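CAG pathogenicity island protein 13 (Helicobacter pylori, PDB 2G3V) is of unknown function but is encoded by the cagS gene of the cag pathogenicity island and is probably linked to its type IV secretion system. Local coordinates at residues A[51-56]-A[89-93]; A[67-71]-A[126-132]; A[80-85]-A[139-144]; A[105-109]-A[163-167]. The contacts are given in a common frame with arbitrary orientation. Residue numbers count along the deposited sequence, not the author numbering.

Contact 1. Residues A[51-56]-A[89-93]; sequences FFKQMH and YRLLE
Two helices pack nearly antiparallel here in the all-helical fold of CagS. Segment 51-56 lies on helix 35-57 and segment 89-93 on helix 82-105. The segment axes come within 8.0 Å and cross at -149°. F52 sits across from Y89 (CA to CA 5.2 Å) and H56 across from R90 (6.2 Å).

F51, chi1 t, only brushes Y89; its ring meets F126 edge-to-face. F52, chi1 m, points at the partner helix. Its CD1 lies 3.5 Å from Y89 CD1, and the two rings are oblique, with centroids 5.7 Å apart and planes at 36°. L92 CB stands over the F52 face, 3.9 Å from the centroid, as a CH-pi contact. K53 NZ forms a long salt bridge of 3.7 Å with E93 OE2. M55 is a selenomethionine with all three chi angles m. Its CG lies 3.9 Å from the Y89 centroid, almost on the ring normal, and its SE makes a Met-aromatic contact at 5.2 Å from that centroid. The Y89 hydroxyl is hydrogen-bonded to the F125 carbonyl.

H56 takes chi1 p, which brings its ring beside E93. The interface thus has an aromatic side and a polar side. On the polar side a water donates to H56 O (3.0 Å) and accepts from R90 NE (2.8 Å). H56 NE2 donates to E93 OE1 in a very short hydrogen bond of 2.3 Å.

Contact 2. Residues A[67-71]-A[126-132]; sequences RNYMK and FSKPIMF
F126 precedes a short helix, and its carbonyl O lies 3.4 Å from Y69 CE1, at the edge of the tyrosine ring. S127 is the N-cap: its OG accepts from I130 N at 3.0 Å. Helix 128-133 starts with K128, and K128 CA is 5.2 Å from Y69 CA. K128 has chi1 t, and its CB lies over the Y69 face, 4.0 Å from the centroid, as a CH-pi contact. This is a helix-end to helix-start junction in the all-helical fold of CagS: the short helix meets the C-terminal end of helix 59-69, where M70 is the first residue to leave helical angles (phi/psi -67/147). M131, a selenomethionine with chi1 m and chi2 t, points toward segment 67-71. Its SE makes a Met-aromatic contact at the Y69 ring edge, 3.6 Å from Y69 CD1. M131 also touches Y89 and M139. F132 CA approaches Y69 O at 3.1 Å, a CA-H...O contact. With chi1 t, the F132 ring receives K71 NZ over its face in a cation-pi contact, 3.7 Å from the centroid.

Contact 3. Residues A[80-85]-A[139-144]; sequences IGVDKF and MDSQIE
The start of helix 82-105 meets the middle of helix 136-149 through side chains. I80 lies nearest D140 (CA to CA 6.5 Å) and F85 nearest I143 (7.4 Å). G81, at the N-cap position, has phi/psi of 86/147. A side chain there would be jammed against the carbonyl O of I80, so glycine suits this turn.

I80 adopts chi1 m and chi2 t. This brings its CD1 to 3.9 Å from M139 CG and its CG2 to 4.1 Å from I143 CD1. I143 has the same rotamer, m then t, and lays its CD1 over the face of the F85 ring, 3.9 Å from the centroid, as a CH-pi contact. F85 has chi1 at -86°, and its ring end comes nearer the partner than its CA-to-CB direction suggests. M139 is a selenomethionine in t, p, p. Its CG is 3.6 Å from F85 CZ, and its SE sits at the ring edge, 5.0 Å from the centroid, in a Met-aromatic contact.

K84, with chi1 and chi2 t, runs its aliphatic part along I143: K84 CG is 3.6 Å from I143 CG2. Its NZ stays 4.4 Å from both D140 OD1 and E144 OE1, beyond salt-bridge range. F85 also touches L62 and L66 of helix 59-69. The arrangement is a helix-helix interface of an all-helical fold, with an apolar centre and a charged margin.

Contact 4. Residues A[105-109]-A[163-167]; sequences ENPNF and MNFYA
Y166 has the largest area buried here, 108 Å². It lies on helix 160-168, with chi1 m, and points toward segment 105-109, where the chain leaves helix 82-105. N106 is the first residue past that helix. A type I beta turn runs from N106 to F109, closed by F109 N to N106 O at 2.8 Å. The turn brings N108 opposite Y166, CA to CA 5.6 Å, while N106 faces M163, CA to CA 6.4 Å. F109 takes chi1 t. The edge of its ring meets the face of Y166 in an offset edge-to-face pair, centroids 5.4 Å apart and planes at 67°. F109 CD1 is 3.6 Å from Y166 CZ.

M163, a selenomethionine, buries 75 Å². Its chi angles are m, t, p, and its CE reaches 3.2 Å from E105 OE2. N106 buries 58 Å² and N108 53 Å². M158 touches N106, F109 and Y166. The well-defined interactions are thus apolar and aromatic, centred on the F109-Y166 ring pair, with two asparagines also buried beside it.

Overall arrangement
Contacts 1, 2 and 3 form one continuous region, while contact 4 stands apart. Contacts 1 and 2 have centres about 16 Å apart and meet directly: Y89 OH is 3.4 Å from M131 CE, and F51 CD2 is 3.4 Å from F126 CD1. Contacts 2 and 3, centres about 14 Å apart, join through selenomethionines, with M70 CE 3.6 Å from M139 CE. Contacts 1 and 3 both use helix 82-105, which also runs on to contact 4 at its far end. Contact 4 lies across the chain's centre from contacts 2 and 3, its centre about 35 Å from each of theirs. Its nearest atoms are about 13 Å from contact 1.

Contact 1. Residues A[51-56]-A[89-93]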
loop_
_atom_site.group_PDB
_atom_site.type_symbol
_atom_site.label_atom_id
_atom_site.label_comp_id
_atom_site.label_asym_id
_atom_site.label_seq_id
_atom_site.Cartn_x
_atom_site.Cartn_y
_atom_site.Cartn_z
ATOM N N PHE A 51 2.622 -9.534 6.683
ATOM C CA PHE A 51 1.847 -10.475 5.889
ATOM C C PHE A 51 2.591 -10.722 4.597
ATOM O O PHE A 51 2.826 -11.868 4.203
ATOM C CB PHE A 51 0.469 -9.896 5.588
ATOM C CG PHE A 51 -0.367 -10.742 4.673
ATOM C CD1 PHE A 51 -0.923 -11.933 5.120
ATOM C CD2 PHE A 51 -0.605 -10.337 3.363
ATOM C CE1 PHE A 51 -1.714 -12.714 4.279
ATOM C CE2 PHE A 51 -1.393 -11.104 2.508
ATOM C CZ PHE A 51 -1.950 -12.301 2.973
ATOM N N PHE A 52 2.965 -9.630 3.941
ATOM C CA PHE A 52 3.705 -9.720 2.697
ATOM C C PHE A 52 4.990 -10.555 2.885
ATOM O O PHE A 52 5.255 -11.505 2.128
ATOM C CB PHE A 52 4.038 -8.315 2.170
ATOM C CG PHE A 52 2.818 -7.465 1.859
ATOM C CD1 PHE A 52 1.596 -8.056 1.528
ATOM C CD2 PHE A 52 2.897 -6.076 1.899
ATOM C CE1 PHE A 52 0.475 -7.275 1.244
ATOM C CE2 PHE A 52 1.794 -5.282 1.618
ATOM C CZ PHE A 52 0.574 -5.880 1.289
ATOM N N LYS A 53 5.778 -10.220 3.900
ATOM C CA LYS A 53 7.001 -10.971 4.161
ATOM C C LYS A 53 6.687 -12.458 4.332
ATOM O O LYS A 53 7.397 -13.310 3.812
ATOM C CB LYS A 53 7.685 -10.448 5.419
ATOM C CG LYS A 53 8.790 -11.365 5.936
ATOM C CD LYS A 53 9.593 -10.723 7.034
ATOM C CE LYS A 53 10.342 -9.515 6.492
ATOM N NZ LYS A 53 11.299 -8.926 7.476
ATOM N N GLN A 54 5.611 -12.757 5.054
ATOM C CA GLN A 54 5.198 -14.135 5.294
ATOM C C GLN A 54 4.797 -14.885 4.032
ATOM O O GLN A 54 4.851 -16.120 3.988
ATOM C CB GLN A 54 4.045 -14.169 6.306
ATOM C CG GLN A 54 4.481 -14.425 7.746
ATOM C CD GLN A 54 5.038 -15.837 7.951
ATOM O OE1 GLN A 54 6.206 -16.124 7.643
ATOM N NE2 GLN A 54 4.193 -16.730 8.464
HETATM N N MSE A 55 4.415 -14.170 2.984
HETATM C CA MSE A 55 4.014 -14.878 1.786
HETATM C C MSE A 55 5.222 -15.482 1.052
HETATM O O MSE A 55 5.262 -16.689 0.778
HETATM C CB MSE A 55 3.215 -13.934 0.887
HETATM C CG MSE A 55 1.981 -13.357 1.561
HETATM SE SE MSE A 55 0.696 -14.700 2.095
HETATM C CE MSE A 55 0.046 -15.156 0.377
ATOM N N HIS A 56 6.213 -14.649 0.758
ATOM C CA HIS A 56 7.404 -15.110 0.055
ATOM C C HIS A 56 8.384 -15.874 0.960
ATOM O O HIS A 56 9.219 -16.631 0.477
ATOM C CB HIS A 56 8.113 -13.920 -0.620
ATOM C CG HIS A 56 8.780 -12.973 0.339
ATOM N ND1 HIS A 56 9.760 -13.371 1.226
ATOM C CD2 HIS A 56 8.632 -11.638 0.522
ATOM C CE1 HIS A 56 10.184 -12.325 1.915
ATOM N NE2 HIS A 56 9.516 -11.261 1.506
ATOM N N TYR A 89 4.889 -9.959 -3.753
ATOM C CA TYR A 89 4.977 -9.857 -2.308
ATOM C C TYR A 89 6.374 -9.491 -1.825
ATOM O O TYR A 89 6.537 -8.871 -0.773
ATOM C CB TYR A 89 4.470 -11.153 -1.677
ATOM C CG TYR A 89 2.960 -11.246 -1.734
ATOM C CD1 TYR A 89 2.168 -10.291 -1.093
ATOM C CD2 TYR A 89 2.321 -12.275 -2.433
ATOM C CE1 TYR A 89 0.788 -10.353 -1.136
ATOM C CE2 TYR A 89 0.927 -12.343 -2.490
ATOM C CZ TYR A 89 0.170 -11.379 -1.834
ATOM O OH TYR A 89 -1.200 -11.453 -1.857
ATOM N N ARG A 90 7.388 -9.855 -2.599
ATOM C CA ARG A 90 8.752 -9.514 -2.223
ATOM C C ARG A 90 8.864 -8.010 -2.396
ATOM O O ARG A 90 9.444 -7.313 -1.567
ATOM C CB ARG A 90 9.757 -10.217 -3.133
ATOM C CG ARG A 90 9.663 -11.729 -3.056
ATOM C CD ARG A 90 10.961 -12.402 -3.459
ATOM N NE ARG A 90 10.943 -13.844 -3.200
ATOM C CZ ARG A 90 10.532 -14.751 -4.081
ATOM N NH1 ARG A 90 10.106 -14.362 -5.278
ATOM N NH2 ARG A 90 10.549 -16.042 -3.766
ATOM N N LEU A 91 8.262 -7.526 -3.477
ATOM C CA LEU A 91 8.270 -6.117 -3.836
ATOM C C LEU A 91 7.290 -5.315 -2.967
ATOM O O LEU A 91 7.474 -4.117 -2.762
ATOM C CB LEU A 91 7.921 -5.980 -5.327
ATOM C CG LEU A 91 8.296 -4.696 -6.077
ATOM C CD1 LEU A 91 9.820 -4.587 -6.182
ATOM C CD2 LEU A 91 7.672 -4.719 -7.461
ATOM N N LEU A 92 6.250 -5.977 -2.470
ATOM C CA LEU A 92 5.257 -5.340 -1.600
ATOM C C LEU A 92 5.860 -5.151 -0.214
ATOM O O LEU A 92 5.640 -4.121 0.422
ATOM C CB LEU A 92 3.989 -6.203 -1.487
ATOM C CG LEU A 92 2.772 -5.859 -2.353
ATOM C CD1 LEU A 92 3.205 -5.450 -3.751
ATOM C CD2 LEU A 92 1.860 -7.053 -2.425
ATOM N N GLU A 93 6.617 -6.145 0.252
ATOM C CA GLU A 93 7.259 -6.064 1.564
ATOM C C GLU A 93 8.256 -4.916 1.544
ATOM O O GLU A 93 8.380 -4.152 2.504
ATOM C CB GLU A 93 8.007 -7.355 1.887
ATOM C CG GLU A 93 8.639 -7.355 3.277
ATOM C CD GLU A 93 9.804 -8.323 3.394
ATOM O OE1 GLU A 93 9.660 -9.492 2.974
ATOM O OE2 GLU A 93 10.867 -7.920 3.911
HETATM O O HOH W 1 11.536 -15.399 -1.008
#

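Contact 2. Residues A[67-71]-A[126-132]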
loop_
_atom_site.group_PDB
_atom_site.type_symbol
_atom_site.label_atom_id
_atom_site.label_comp_id
_atom_site.label_asym_id
_atom_site.label_seq_id
_atom_site.Cartn_x
_atom_site.Cartn_y
_atom_site.Cartn_z
ATOM N N ARG A 67 -5.811 -20.395 -1.075
ATOM C CA ARG A 67 -6.952 -21.290 -0.956
ATOM C C ARG A 67 -8.138 -20.631 -0.256
ATOM O O ARG A 67 -9.304 -20.955 -0.529
ATOM C CB ARG A 67 -6.564 -22.561 -0.177
ATOM C CG ARG A 67 -5.633 -23.517 -0.908
ATOM C CD ARG A 67 -5.435 -24.786 -0.100
ATOM N NE ARG A 67 -4.480 -25.721 -0.701
ATOM C CZ ARG A 67 -4.744 -26.529 -1.724
ATOM N NH1 ARG A 67 -5.947 -26.527 -2.290
ATOM N NH2 ARG A 67 -3.810 -27.358 -2.168
ATOM N N ASN A 68 -7.841 -19.703 0.643
ATOM C CA ASN A 68 -8.889 -19.030 1.382
ATOM C C ASN A 68 -9.298 -17.669 0.858
ATOM O O ASN A 68 -10.334 -17.153 1.253
ATOM C CB ASN A 68 -8.477 -18.909 2.845
ATOM C CG ASN A 68 -8.490 -20.236 3.549
ATOM O OD1 ASN A 68 -9.544 -20.823 3.746
ATOM N ND2 ASN A 68 -7.320 -20.729 3.918
ATOM N N TYR A 69 -8.495 -17.078 -0.019
ATOM C CA TYR A 69 -8.819 -15.760 -0.564
ATOM C C TYR A 69 -9.356 -15.811 -1.985
ATOM O O TYR A 69 -10.330 -15.125 -2.311
ATOM C CB TYR A 69 -7.594 -14.837 -0.554
ATOM C CG TYR A 69 -7.162 -14.325 0.812
ATOM C CD1 TYR A 69 -6.713 -13.005 0.964
ATOM C CD2 TYR A 69 -7.159 -15.160 1.936
ATOM C CE1 TYR A 69 -6.272 -12.524 2.192
ATOM C CE2 TYR A 69 -6.712 -14.690 3.180
ATOM C CZ TYR A 69 -6.268 -13.366 3.296
ATOM O OH TYR A 69 -5.810 -12.864 4.487
HETATM N N MSE A 70 -8.723 -16.617 -2.829
HETATM C CA MSE A 70 -9.142 -16.689 -4.219
HETATM C C MSE A 70 -10.510 -17.299 -4.327
HETATM O O MSE A 70 -10.880 -18.125 -3.490
HETATM C CB MSE A 70 -8.133 -17.493 -5.023
HETATM C CG MSE A 70 -6.768 -16.867 -4.956
HETATM SE SE MSE A 70 -6.955 -14.961 -5.253
HETATM C CE MSE A 70 -6.391 -14.986 -7.108
ATOM N N LYS A 71 -11.287 -16.864 -5.316
ATOM C CA LYS A 71 -12.618 -17.421 -5.488
ATOM C C LYS A 71 -12.409 -18.848 -6.008
ATOM O O LYS A 71 -13.106 -19.795 -5.625
ATOM C CB LYS A 71 -13.418 -16.588 -6.493
ATOM C CG LYS A 71 -14.912 -16.906 -6.503
ATOM C CD LYS A 71 -15.649 -16.066 -7.540
ATOM C CE LYS A 71 -15.564 -14.561 -7.258
ATOM N NZ LYS A 71 -16.254 -14.143 -6.009
ATOM N N PHE A 126 -3.892 -7.679 -0.075
ATOM C CA PHE A 126 -3.984 -8.001 1.343
ATOM C C PHE A 126 -5.404 -8.329 1.818
ATOM O O PHE A 126 -5.626 -9.257 2.600
ATOM C CB PHE A 126 -3.403 -6.847 2.170
ATOM C CG PHE A 126 -3.600 -7.015 3.641
ATOM C CD1 PHE A 126 -2.842 -7.946 4.351
ATOM C CD2 PHE A 126 -4.580 -6.274 4.320
ATOM C CE1 PHE A 126 -3.050 -8.142 5.697
ATOM C CE2 PHE A 126 -4.796 -6.467 5.670
ATOM C CZ PHE A 126 -4.032 -7.400 6.362
ATOM N N SER A 127 -6.362 -7.552 1.341
ATOM C CA SER A 127 -7.756 -7.744 1.704
ATOM C C SER A 127 -8.390 -8.972 1.065
ATOM O O SER A 127 -8.320 -9.161 -0.159
ATOM C CB SER A 127 -8.561 -6.509 1.320
ATOM O OG SER A 127 -9.860 -6.889 0.926
ATOM N N LYS A 128 -9.016 -9.799 1.903
ATOM C CA LYS A 128 -9.680 -11.010 1.425
ATOM C C LYS A 128 -10.856 -10.688 0.508
ATOM O O LYS A 128 -11.045 -11.340 -0.506
ATOM C CB LYS A 128 -10.187 -11.852 2.593
ATOM C CG LYS A 128 -10.878 -13.135 2.128
ATOM C CD LYS A 128 -11.325 -13.970 3.309
ATOM C CE LYS A 128 -10.148 -14.359 4.195
ATOM N NZ LYS A 128 -10.655 -14.987 5.434
ATOM N N PRO A 129 -11.668 -9.681 0.864
ATOM C CA PRO A 129 -12.802 -9.357 -0.006
ATOM C C PRO A 129 -12.350 -8.906 -1.392
ATOM O O PRO A 129 -12.901 -9.342 -2.388
ATOM C CB PRO A 129 -13.523 -8.243 0.761
ATOM C CG PRO A 129 -13.152 -8.513 2.171
ATOM C CD PRO A 129 -11.717 -8.896 2.107
ATOM N N ILE A 130 -11.351 -8.034 -1.450
ATOM C CA ILE A 130 -10.837 -7.518 -2.727
ATOM C C ILE A 130 -10.341 -8.636 -3.663
ATOM O O ILE A 130 -10.709 -8.688 -4.843
ATOM C CB ILE A 130 -9.646 -6.533 -2.510
ATOM C CG1 ILE A 130 -10.070 -5.360 -1.621
ATOM C CG2 ILE A 130 -9.124 -6.026 -3.865
ATOM C CD1 ILE A 130 -11.189 -4.501 -2.190
HETATM N N MSE A 131 -9.501 -9.518 -3.124
HETATM C CA MSE A 131 -8.934 -10.610 -3.893
HETATM C C MSE A 131 -9.937 -11.721 -4.234
HETATM O O MSE A 131 -9.792 -12.413 -5.240
HETATM C CB MSE A 131 -7.749 -11.185 -3.124
HETATM C CG MSE A 131 -6.721 -10.128 -2.724
HETATM SE SE MSE A 131 -5.324 -10.841 -1.590
HETATM C CE MSE A 131 -4.364 -11.814 -2.993
ATOM N N PHE A 132 -10.951 -11.905 -3.397
ATOM C CA PHE A 132 -11.965 -12.920 -3.662
ATOM C C PHE A 132 -12.833 -12.458 -4.839
ATOM O O PHE A 132 -13.198 -13.249 -5.723
ATOM C CB PHE A 132 -12.853 -13.120 -2.433
ATOM C CG PHE A 132 -13.887 -14.196 -2.597
ATOM C CD1 PHE A 132 -13.520 -15.541 -2.631
ATOM C CD2 PHE A 132 -15.235 -13.867 -2.699
ATOM C CE1 PHE A 132 -14.487 -16.541 -2.759
ATOM C CE2 PHE A 132 -16.205 -14.859 -2.827
ATOM C CZ PHE A 132 -15.829 -16.198 -2.855
#

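Contact 3. Residues A[80-85]-A[139-144]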
loop_
_atom_site.group_PDB
_atom_site.type_symbol
_atom_site.label_atom_id
_atom_site.label_comp_id
_atom_site.label_asym_id
_atom_site.label_seq_id
_atom_site.Cartn_x
_atom_site.Cartn_y
_atom_site.Cartn_z
ATOM N N ILE A 80 -1.809 -18.670 -12.961
ATOM C CA ILE A 80 -0.793 -17.758 -12.450
ATOM C C ILE A 80 0.367 -18.435 -11.714
ATOM O O ILE A 80 1.521 -18.185 -12.026
ATOM C CB ILE A 80 -1.463 -16.690 -11.557
ATOM C CG1 ILE A 80 -2.657 -16.090 -12.308
ATOM C CG2 ILE A 80 -0.484 -15.568 -11.221
ATOM C CD1 ILE A 80 -3.584 -15.234 -11.464
ATOM N N GLY A 81 0.070 -19.287 -10.742
ATOM C CA GLY A 81 1.144 -19.961 -10.019
ATOM C C GLY A 81 1.712 -19.175 -8.847
ATOM O O GLY A 81 1.782 -17.942 -8.875
ATOM N N VAL A 82 2.130 -19.898 -7.816
ATOM C CA VAL A 82 2.687 -19.280 -6.622
ATOM C C VAL A 82 3.951 -18.483 -6.900
ATOM O O VAL A 82 4.282 -17.547 -6.167
ATOM C CB VAL A 82 3.017 -20.340 -5.567
ATOM C CG1 VAL A 82 1.754 -21.025 -5.120
ATOM C CG2 VAL A 82 4.015 -21.349 -6.135
ATOM N N ASP A 83 4.652 -18.858 -7.957
ATOM C CA ASP A 83 5.891 -18.192 -8.326
ATOM C C ASP A 83 5.735 -16.707 -8.655
ATOM O O ASP A 83 6.623 -15.896 -8.344
ATOM C CB ASP A 83 6.547 -18.942 -9.501
ATOM C CG ASP A 83 5.526 -19.481 -10.510
ATOM O OD1 ASP A 83 5.142 -18.722 -11.431
ATOM O OD2 ASP A 83 5.105 -20.661 -10.372
ATOM N N LYS A 84 4.610 -16.346 -9.268
ATOM C CA LYS A 84 4.369 -14.955 -9.634
ATOM C C LYS A 84 3.841 -14.170 -8.429
ATOM O O LYS A 84 4.107 -12.974 -8.271
ATOM C CB LYS A 84 3.364 -14.878 -10.794
ATOM C CG LYS A 84 3.436 -13.582 -11.598
ATOM C CD LYS A 84 2.323 -13.469 -12.617
ATOM C CE LYS A 84 2.334 -14.607 -13.631
ATOM N NZ LYS A 84 3.540 -14.583 -14.488
ATOM N N PHE A 85 3.080 -14.848 -7.580
ATOM C CA PHE A 85 2.532 -14.206 -6.393
ATOM C C PHE A 85 3.658 -13.851 -5.449
ATOM O O PHE A 85 3.702 -12.749 -4.910
ATOM C CB PHE A 85 1.540 -15.135 -5.691
ATOM C CG PHE A 85 0.161 -15.044 -6.237
ATOM C CD1 PHE A 85 -0.597 -13.889 -6.043
ATOM C CD2 PHE A 85 -0.384 -16.091 -6.958
ATOM C CE1 PHE A 85 -1.888 -13.784 -6.561
ATOM C CE2 PHE A 85 -1.666 -15.996 -7.475
ATOM C CZ PHE A 85 -2.424 -14.837 -7.276
HETATM N N MSE A 139 -6.181 -10.434 -11.701
HETATM C CA MSE A 139 -5.035 -10.648 -10.828
HETATM C C MSE A 139 -3.735 -10.710 -11.612
HETATM O O MSE A 139 -2.736 -10.119 -11.213
HETATM C CB MSE A 139 -5.228 -11.942 -10.022
HETATM C CG MSE A 139 -4.147 -12.228 -8.966
HETATM SE SE MSE A 139 -4.077 -10.971 -7.494
HETATM C CE MSE A 139 -5.670 -11.527 -6.553
ATOM N N ASP A 140 -3.751 -11.417 -12.734
ATOM C CA ASP A 140 -2.554 -11.566 -13.535
ATOM C C ASP A 140 -1.990 -10.256 -14.018
ATOM O O ASP A 140 -0.793 -10.017 -13.908
ATOM C CB ASP A 140 -2.823 -12.482 -14.729
ATOM C CG ASP A 140 -1.565 -13.167 -15.230
ATOM O OD1 ASP A 140 -0.787 -13.685 -14.386
ATOM O OD2 ASP A 140 -1.355 -13.197 -16.464
ATOM N N SER A 141 -2.841 -9.392 -14.561
ATOM C CA SER A 141 -2.345 -8.110 -15.061
ATOM C C SER A 141 -2.002 -7.152 -13.928
ATOM O O SER A 141 -1.101 -6.318 -14.064
ATOM C CB SER A 141 -3.347 -7.468 -16.024
ATOM O OG SER A 141 -4.597 -7.269 -15.403
ATOM N N GLN A 142 -2.717 -7.266 -12.813
ATOM C CA GLN A 142 -2.441 -6.408 -11.681
ATOM C C GLN A 142 -1.043 -6.741 -11.203
ATOM O O GLN A 142 -0.248 -5.849 -10.914
ATOM C CB GLN A 142 -3.463 -6.647 -10.564
ATOM C CG GLN A 142 -3.472 -5.556 -9.486
ATOM C CD GLN A 142 -4.545 -5.765 -8.436
ATOM O OE1 GLN A 142 -4.490 -6.720 -7.657
ATOM N NE2 GLN A 142 -5.533 -4.870 -8.404
ATOM N N ILE A 143 -0.735 -8.034 -11.145
ATOM C CA ILE A 143 0.579 -8.495 -10.697
ATOM C C ILE A 143 1.649 -8.013 -11.681
ATOM O O ILE A 143 2.706 -7.542 -11.283
ATOM C CB ILE A 143 0.601 -10.041 -10.587
ATOM C CG1 ILE A 143 -0.330 -10.490 -9.457
ATOM C CG2 ILE A 143 2.015 -10.543 -10.379
ATOM C CD1 ILE A 143 -0.408 -11.999 -9.281
ATOM N N GLU A 144 1.363 -8.126 -12.970
ATOM C CA GLU A 144 2.300 -7.685 -13.998
ATOM C C GLU A 144 2.546 -6.176 -13.873
ATOM O O GLU A 144 3.690 -5.716 -13.839
ATOM C CB GLU A 144 1.736 -8.001 -15.384
ATOM C CG GLU A 144 2.809 -8.167 -16.460
ATOM C CD GLU A 144 3.782 -9.306 -16.139
ATOM O OE1 GLU A 144 3.330 -10.473 -16.025
ATOM O OE2 GLU A 144 4.996 -9.036 -15.993
#

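Contact 4. Residues A[105-109]-A[163-167]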
loop_
_atom_site.group_PDB
_atom_site.type_symbol
_atom_site.label_atom_id
_atom_site.label_comp_id
_atom_site.label_asym_id
_atom_site.label_seq_id
_atom_site.Cartn_x
_atom_site.Cartn_y
_atom_site.Cartn_z
ATOM N N GLU A 105 11.122 8.857 9.681
ATOM C CA GLU A 105 11.983 10.001 9.369
ATOM C C GLU A 105 11.292 11.359 9.097
ATOM O O GLU A 105 11.965 12.388 8.972
ATOM C CB GLU A 105 12.863 9.611 8.172
ATOM C CG GLU A 105 13.906 10.634 7.718
ATOM C CD GLU A 105 15.046 10.827 8.716
ATOM O OE1 GLU A 105 15.540 9.820 9.267
ATOM O OE2 GLU A 105 15.459 11.985 8.937
ATOM N N ASN A 106 9.968 11.359 8.973
ATOM C CA ASN A 106 9.208 12.591 8.744
ATOM C C ASN A 106 7.827 12.527 9.434
ATOM O O ASN A 106 6.823 12.186 8.797
ATOM C CB ASN A 106 8.985 12.842 7.247
ATOM C CG ASN A 106 10.233 12.616 6.401
ATOM O OD1 ASN A 106 10.388 11.558 5.783
ATOM N ND2 ASN A 106 11.121 13.616 6.354
ATOM N N PRO A 107 7.762 12.873 10.741
ATOM C CA PRO A 107 6.534 12.862 11.543
ATOM C C PRO A 107 5.240 13.246 10.838
ATOM O O PRO A 107 4.262 12.498 10.900
ATOM C CB PRO A 107 6.871 13.806 12.690
ATOM C CG PRO A 107 8.281 13.462 12.960
ATOM C CD PRO A 107 8.881 13.408 11.543
ATOM N N ASN A 108 5.241 14.394 10.158
ATOM C CA ASN A 108 4.055 14.905 9.466
ATOM C C ASN A 108 3.636 14.202 8.174
ATOM O O ASN A 108 2.671 14.609 7.529
ATOM C CB ASN A 108 4.210 16.402 9.194
ATOM C CG ASN A 108 4.213 17.229 10.460
ATOM O OD1 ASN A 108 4.747 18.341 10.482
ATOM N ND2 ASN A 108 3.606 16.702 11.521
ATOM N N PHE A 109 4.361 13.162 7.781
ATOM C CA PHE A 109 3.984 12.416 6.588
ATOM C C PHE A 109 2.846 11.588 7.167
ATOM O O PHE A 109 3.052 10.870 8.148
ATOM C CB PHE A 109 5.139 11.527 6.145
ATOM C CG PHE A 109 4.882 10.793 4.877
ATOM C CD1 PHE A 109 5.073 11.420 3.652
ATOM C CD2 PHE A 109 4.411 9.481 4.903
ATOM C CE1 PHE A 109 4.795 10.750 2.460
ATOM C CE2 PHE A 109 4.128 8.799 3.723
ATOM C CZ PHE A 109 4.319 9.431 2.497
HETATM N N MSE A 163 11.213 16.509 2.653
HETATM C CA MSE A 163 11.321 16.459 4.107
HETATM C C MSE A 163 11.107 17.858 4.676
HETATM O O MSE A 163 10.235 18.067 5.516
HETATM C CB MSE A 163 12.693 15.933 4.534
HETATM C CG MSE A 163 12.929 14.479 4.153
HETATM SE SE MSE A 163 14.470 13.701 5.001
HETATM C CE MSE A 163 13.921 13.851 6.830
ATOM N N ASN A 164 11.897 18.817 4.205
ATOM C CA ASN A 164 11.766 20.191 4.669
ATOM C C ASN A 164 10.294 20.590 4.676
ATOM O O ASN A 164 9.772 21.060 5.690
ATOM C CB ASN A 164 12.547 21.148 3.761
ATOM C CG ASN A 164 14.040 21.136 4.038
ATOM O OD1 ASN A 164 14.470 21.043 5.188
ATOM N ND2 ASN A 164 14.841 21.254 2.982
ATOM N N PHE A 165 9.629 20.396 3.536
ATOM C CA PHE A 165 8.217 20.735 3.392
ATOM C C PHE A 165 7.390 20.193 4.547
ATOM O O PHE A 165 6.756 20.943 5.284
ATOM C CB PHE A 165 7.660 20.170 2.088
ATOM C CG PHE A 165 6.184 20.367 1.948
ATOM C CD1 PHE A 165 5.664 21.631 1.677
ATOM C CD2 PHE A 165 5.305 19.315 2.190
ATOM C CE1 PHE A 165 4.290 21.850 1.657
ATOM C CE2 PHE A 165 3.937 19.521 2.173
ATOM C CZ PHE A 165 3.426 20.799 1.908
ATOM N N TYR A 166 7.390 18.876 4.687
ATOM C CA TYR A 166 6.642 18.232 5.754
ATOM C C TYR A 166 7.064 18.768 7.108
ATOM O O TYR A 166 6.246 18.887 8.018
ATOM C CB TYR A 166 6.841 16.707 5.708
ATOM C CG TYR A 166 5.953 16.023 4.700
ATOM C CD1 TYR A 166 4.573 15.953 4.895
ATOM C CD2 TYR A 166 6.476 15.501 3.524
ATOM C CE1 TYR A 166 3.738 15.380 3.941
ATOM C CE2 TYR A 166 5.653 14.931 2.562
ATOM C CZ TYR A 166 4.285 14.871 2.775
ATOM O OH TYR A 166 3.474 14.299 1.812
ATOM N N ALA A 167 8.343 19.099 7.241
ATOM C CA ALA A 167 8.841 19.617 8.505
ATOM C C ALA A 167 8.124 20.910 8.850
ATOM O O ALA A 167 7.818 21.164 10.011
ATOM C CB ALA A 167 10.341 19.851 8.421
#